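Local coordinates for Non-structural polyprotein (Sindbis virus, PDB 4GUA) that carries the nsP2 protease and the macro and zinc-binding domains of nsP3 in one uncleaved precursor, probably processing the viral replicase polyprotein, at residues A[420-432]-A[462-474]. Numbering follows the deposited sequence.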
loop_
_atom_site.group_PDB
_atom_site.type_symbol
_atom_site.label_atom_id
_atom_site.label_comp_id
_atom_site.label_asym_id
_atom_site.label_seq_id
_atom_site.Cartn_x
_atom_site.Cartn_y
_atom_site.Cartn_z
ATOM N N GLU A 420 3.065 -29.086 -5.347
ATOM C CA GLU A 420 3.129 -28.451 -4.034
ATOM C C GLU A 420 3.193 -26.918 -4.073
ATOM O O GLU A 420 2.617 -26.255 -3.209
ATOM C CB GLU A 420 4.290 -29.029 -3.219
ATOM C CG GLU A 420 3.930 -30.365 -2.557
ATOM C CD GLU A 420 4.051 -30.354 -1.036
ATOM O OE1 GLU A 420 4.344 -29.287 -0.455
ATOM O OE2 GLU A 420 3.839 -31.422 -0.421
ATOM N N ALA A 421 3.892 -26.349 -5.049
ATOM C CA ALA A 421 4.010 -24.894 -5.123
ATOM C C ALA A 421 2.677 -24.251 -5.496
ATOM O O ALA A 421 2.233 -23.290 -4.864
ATOM C CB ALA A 421 5.069 -24.508 -6.129
ATOM N N GLU A 422 2.043 -24.796 -6.528
ATOM C CA GLU A 422 0.785 -24.269 -7.032
ATOM C C GLU A 422 -0.314 -24.404 -5.980
ATOM O O GLU A 422 -1.111 -23.484 -5.757
ATOM C CB GLU A 422 0.394 -25.024 -8.299
ATOM C CG GLU A 422 -0.911 -24.571 -8.913
ATOM C CD GLU A 422 -1.186 -25.242 -10.241
ATOM O OE1 GLU A 422 -0.209 -25.534 -10.971
ATOM O OE2 GLU A 422 -2.377 -25.466 -10.555
ATOM N N ALA A 423 -0.352 -25.569 -5.343
ATOM C CA ALA A 423 -1.288 -25.822 -4.258
ATOM C C ALA A 423 -1.095 -24.805 -3.141
ATOM O O ALA A 423 -2.051 -24.215 -2.669
ATOM C CB ALA A 423 -1.108 -27.238 -3.724
ATOM N N LEU A 424 0.150 -24.589 -2.738
ATOM C CA LEU A 424 0.454 -23.641 -1.679
ATOM C C LEU A 424 -0.123 -22.269 -2.006
ATOM O O LEU A 424 -0.715 -21.625 -1.147
ATOM C CB LEU A 424 1.963 -23.522 -1.481
ATOM C CG LEU A 424 2.363 -22.497 -0.421
ATOM C CD1 LEU A 424 1.883 -22.942 0.950
ATOM C CD2 LEU A 424 3.867 -22.277 -0.425
ATOM N N LYS A 425 0.067 -21.826 -3.246
ATOM C CA LYS A 425 -0.478 -20.547 -3.701
ATOM C C LYS A 425 -2.002 -20.506 -3.565
ATOM O O LYS A 425 -2.573 -19.507 -3.122
ATOM C CB LYS A 425 -0.084 -20.305 -5.159
ATOM C CG LYS A 425 -0.658 -19.041 -5.784
ATOM C CD LYS A 425 -0.013 -17.788 -5.246
ATOM C CE LYS A 425 -0.310 -16.598 -6.142
ATOM N NZ LYS A 425 0.184 -15.325 -5.545
ATOM N N LEU A 426 -2.659 -21.590 -3.961
ATOM C CA LEU A 426 -4.112 -21.671 -3.874
ATOM C C LEU A 426 -4.588 -21.590 -2.429
ATOM O O LEU A 426 -5.574 -20.925 -2.127
ATOM C CB LEU A 426 -4.605 -22.966 -4.525
ATOM C CG LEU A 426 -4.513 -22.977 -6.055
ATOM C CD1 LEU A 426 -4.647 -24.381 -6.611
ATOM C CD2 LEU A 426 -5.581 -22.073 -6.651
ATOM N N LEU A 427 -3.870 -22.253 -1.534
ATOM C CA LEU A 427 -4.229 -22.293 -0.125
ATOM C C LEU A 427 -4.147 -20.889 0.462
ATOM O O LEU A 427 -5.063 -20.397 1.133
ATOM C CB LEU A 427 -3.266 -23.230 0.601
ATOM C CG LEU A 427 -3.391 -23.299 2.119
ATOM C CD1 LEU A 427 -4.750 -23.867 2.537
ATOM C CD2 LEU A 427 -2.245 -24.119 2.683
ATOM N N GLN A 428 -3.026 -20.243 0.181
ATOM C CA GLN A 428 -2.782 -18.893 0.631
ATOM C C GLN A 428 -3.880 -17.978 0.105
ATOM O O GLN A 428 -4.362 -17.104 0.819
ATOM C CB GLN A 428 -1.420 -18.426 0.123
ATOM C CG GLN A 428 -0.996 -17.091 0.670
ATOM C CD GLN A 428 -0.865 -17.114 2.174
ATOM O OE1 GLN A 428 0.164 -17.523 2.714
ATOM N NE2 GLN A 428 -1.916 -16.684 2.862
ATOM N N ASN A 429 -4.285 -18.202 -1.142
ATOM C CA ASN A 429 -5.277 -17.355 -1.793
ATOM C C ASN A 429 -6.671 -17.520 -1.201
ATOM O O ASN A 429 -7.440 -16.561 -1.127
ATOM C CB ASN A 429 -5.326 -17.649 -3.295
ATOM C CG ASN A 429 -4.244 -16.923 -4.069
ATOM O OD1 ASN A 429 -3.536 -16.075 -3.530
ATOM N ND2 ASN A 429 -4.119 -17.247 -5.344
ATOM N N ALA A 430 -6.989 -18.738 -0.782
ATOM C CA ALA A 430 -8.259 -19.009 -0.126
ATOM C C ALA A 430 -8.313 -18.195 1.148
ATOM O O ALA A 430 -9.308 -17.508 1.415
ATOM C CB ALA A 430 -8.401 -20.487 0.185
ATOM N N TYR A 431 -7.236 -18.271 1.932
ATOM C CA TYR A 431 -7.139 -17.482 3.162
ATOM C C TYR A 431 -7.210 -15.970 2.903
ATOM O O TYR A 431 -7.833 -15.234 3.668
ATOM C CB TYR A 431 -5.855 -17.809 3.921
ATOM C CG TYR A 431 -5.913 -19.071 4.763
ATOM C CD1 TYR A 431 -6.783 -19.172 5.845
ATOM C CD2 TYR A 431 -5.068 -20.146 4.498
ATOM C CE1 TYR A 431 -6.824 -20.318 6.626
ATOM C CE2 TYR A 431 -5.102 -21.291 5.271
ATOM C CZ TYR A 431 -5.980 -21.375 6.335
ATOM O OH TYR A 431 -6.014 -22.515 7.111
ATOM N N HIS A 432 -6.572 -15.503 1.834
ATOM C CA HIS A 432 -6.594 -14.077 1.508
ATOM C C HIS A 432 -8.002 -13.634 1.152
ATOM O O HIS A 432 -8.385 -12.496 1.422
ATOM C CB HIS A 432 -5.648 -13.759 0.349
ATOM C CG HIS A 432 -4.225 -13.555 0.772
ATOM N ND1 HIS A 432 -3.870 -12.722 1.811
ATOM C CD2 HIS A 432 -3.070 -14.080 0.299
ATOM C CE1 HIS A 432 -2.557 -12.743 1.959
ATOM N NE2 HIS A 432 -2.049 -13.557 1.052
ATOM N N ARG A 462 -0.251 -30.949 7.371
ATOM C CA ARG A 462 -0.133 -29.589 6.845
ATOM C C ARG A 462 -0.338 -28.467 7.874
ATOM O O ARG A 462 -0.406 -27.293 7.506
ATOM C CB ARG A 462 -1.072 -29.424 5.648
ATOM C CG ARG A 462 -0.710 -30.349 4.491
ATOM C CD ARG A 462 0.446 -29.764 3.662
ATOM N NE ARG A 462 1.114 -30.730 2.782
ATOM C CZ ARG A 462 0.525 -31.449 1.827
ATOM N NH1 ARG A 462 -0.774 -31.349 1.592
ATOM N NH2 ARG A 462 1.246 -32.289 1.101
ATOM N N LEU A 463 -0.454 -28.823 9.152
ATOM C CA LEU A 463 -0.790 -27.847 10.190
ATOM C C LEU A 463 0.050 -26.574 10.116
ATOM O O LEU A 463 -0.497 -25.479 10.027
ATOM C CB LEU A 463 -0.615 -28.471 11.582
ATOM C CG LEU A 463 -1.005 -27.621 12.802
ATOM C CD1 LEU A 463 -1.110 -28.500 14.036
ATOM C CD2 LEU A 463 -0.023 -26.481 13.082
ATOM N N GLU A 464 1.371 -26.710 10.154
ATOM C CA GLU A 464 2.252 -25.545 10.208
ATOM C C GLU A 464 2.052 -24.597 9.018
ATOM O O GLU A 464 1.953 -23.381 9.194
ATOM C CB GLU A 464 3.716 -25.996 10.283
ATOM C CG GLU A 464 4.329 -26.426 8.942
ATOM C CD GLU A 464 3.660 -27.659 8.324
ATOM O OE1 GLU A 464 2.725 -28.214 8.939
ATOM O OE2 GLU A 464 4.062 -28.062 7.208
ATOM N N VAL A 465 1.968 -25.161 7.815
ATOM C CA VAL A 465 1.876 -24.370 6.587
ATOM C C VAL A 465 0.483 -23.770 6.388
ATOM O O VAL A 465 0.355 -22.631 5.943
ATOM C CB VAL A 465 2.272 -25.192 5.333
ATOM C CG1 VAL A 465 1.479 -26.493 5.238
ATOM C CG2 VAL A 465 2.079 -24.360 4.078
ATOM N N SER A 466 -0.558 -24.537 6.688
ATOM C CA SER A 466 -1.920 -24.019 6.616
ATOM C C SER A 466 -2.090 -22.868 7.600
ATOM O O SER A 466 -2.758 -21.875 7.306
ATOM C CB SER A 466 -2.939 -25.118 6.916
ATOM O OG SER A 466 -4.257 -24.677 6.638
ATOM N N LEU A 467 -1.487 -23.016 8.776
ATOM C CA LEU A 467 -1.584 -22.021 9.837
ATOM C C LEU A 467 -0.808 -20.771 9.452
ATOM O O LEU A 467 -1.213 -19.646 9.760
ATOM C CB LEU A 467 -1.032 -22.578 11.145
ATOM C CG LEU A 467 -0.955 -21.585 12.311
ATOM C CD1 LEU A 467 -2.322 -20.963 12.614
ATOM C CD2 LEU A 467 -0.370 -22.259 13.552
ATOM N N ASN A 468 0.322 -20.973 8.787
ATOM C CA ASN A 468 1.125 -19.853 8.338
ATOM C C ASN A 468 0.381 -19.032 7.287
ATOM O O ASN A 468 0.440 -17.806 7.293
ATOM C CB ASN A 468 2.471 -20.322 7.789
ATOM C CG ASN A 468 3.321 -19.172 7.306
ATOM O OD1 ASN A 468 3.810 -18.374 8.107
ATOM N ND2 ASN A 468 3.487 -19.065 5.990
ATOM N N CYS A 469 -0.312 -19.710 6.381
ATOM C CA CYS A 469 -1.121 -19.015 5.393
ATOM C C CYS A 469 -2.281 -18.285 6.065
ATOM O O CYS A 469 -2.643 -17.173 5.677
ATOM C CB CYS A 469 -1.663 -19.998 4.358
ATOM S SG CYS A 469 -0.402 -20.757 3.320
ATOM N N LEU A 470 -2.860 -18.918 7.076
ATOM C CA LEU A 470 -3.975 -18.329 7.804
ATOM C C LEU A 470 -3.589 -16.975 8.402
ATOM O O LEU A 470 -4.277 -15.975 8.179
ATOM C CB LEU A 470 -4.439 -19.285 8.906
ATOM C CG LEU A 470 -5.715 -18.906 9.660
ATOM C CD1 LEU A 470 -6.352 -20.146 10.257
ATOM C CD2 LEU A 470 -5.430 -17.883 10.749
ATOM N N THR A 471 -2.500 -16.942 9.168
ATOM C CA THR A 471 -2.080 -15.704 9.826
ATOM C C THR A 471 -1.550 -14.686 8.822
ATOM O O THR A 471 -1.764 -13.485 8.984
ATOM C CB THR A 471 -1.008 -15.940 10.924
ATOM O OG1 THR A 471 0.152 -16.554 10.357
ATOM C CG2 THR A 471 -1.554 -16.823 12.031
ATOM N N THR A 472 -0.867 -15.164 7.785
ATOM C CA THR A 472 -0.332 -14.271 6.763
ATOM C C THR A 472 -1.479 -13.450 6.203
ATOM O O THR A 472 -1.371 -12.235 6.034
ATOM C CB THR A 472 0.328 -15.035 5.601
ATOM O OG1 THR A 472 1.502 -15.717 6.057
ATOM C CG2 THR A 472 0.713 -14.073 4.489
ATOM N N ALA A 473 -2.582 -14.133 5.924
ATOM C CA ALA A 473 -3.771 -13.490 5.388
ATOM C C ALA A 473 -4.506 -12.648 6.437
ATOM O O ALA A 473 -4.915 -11.522 6.156
ATOM C CB ALA A 473 -4.712 -14.538 4.805
ATOM N N LEU A 474 -4.677 -13.198 7.637
ATOM C CA LEU A 474 -5.570 -12.598 8.632
ATOM C C LEU A 474 -4.916 -11.590 9.573
ATOM O O LEU A 474 -5.603 -10.951 10.366
ATOM C CB LEU A 474 -6.284 -13.692 9.433
ATOM C CG LEU A 474 -7.394 -14.377 8.634
ATOM C CD1 LEU A 474 -7.772 -15.705 9.244
ATOM C CD2 LEU A 474 -8.610 -13.471 8.565
#
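Tyr-431 lays its ring along helix 463-474 as a knob among Ser-466, Cys-469, Leu-470 and Ala-473. Leu-470 covers one ring face, its CB 3.8 Å from the centroid of Tyr-431 in a CH-pi contact, while Cys-469 CB approaches Tyr-431 CD2 obliquely. At the ring edge Tyr-431 OH donates to Ser-466 OG at 2.8 Å; both oxygens also bond to the backbone of Leu-451. In return Cys-469 fits among Leu-424, Leu-427, Gln-428 and Tyr-431, with SG 3.9 Å from Leu-427 CD2. The side chain of Gln-428 starts with CG anti to the backbone N (chi1 -173°) and bends at chi2, so that NE2 donates a hydrogen bond to Cys-469 O at 2.9 Å. This carbonyl also accepts from Ala-473 N on the opposite face of its plane. The axes, 40° from parallel, diverge toward the N-termini; Leu-424 CD1 meets Val-465 CG2 as they separate, and a Glu-420 OE2 to Arg-462 NH2 salt bridge (3.1 Å), its flat groups nearly perpendicular, spans the wider end. Within the alpha/beta macro domain, Tyr-431 and Leu-470 rest on Ile-448 of strand 445-448, and helix 488-502 flanks Leu-463 and Leu-467. From the zinc-binding region, Leu-653 O hydrogen-bonds His-432 NE2.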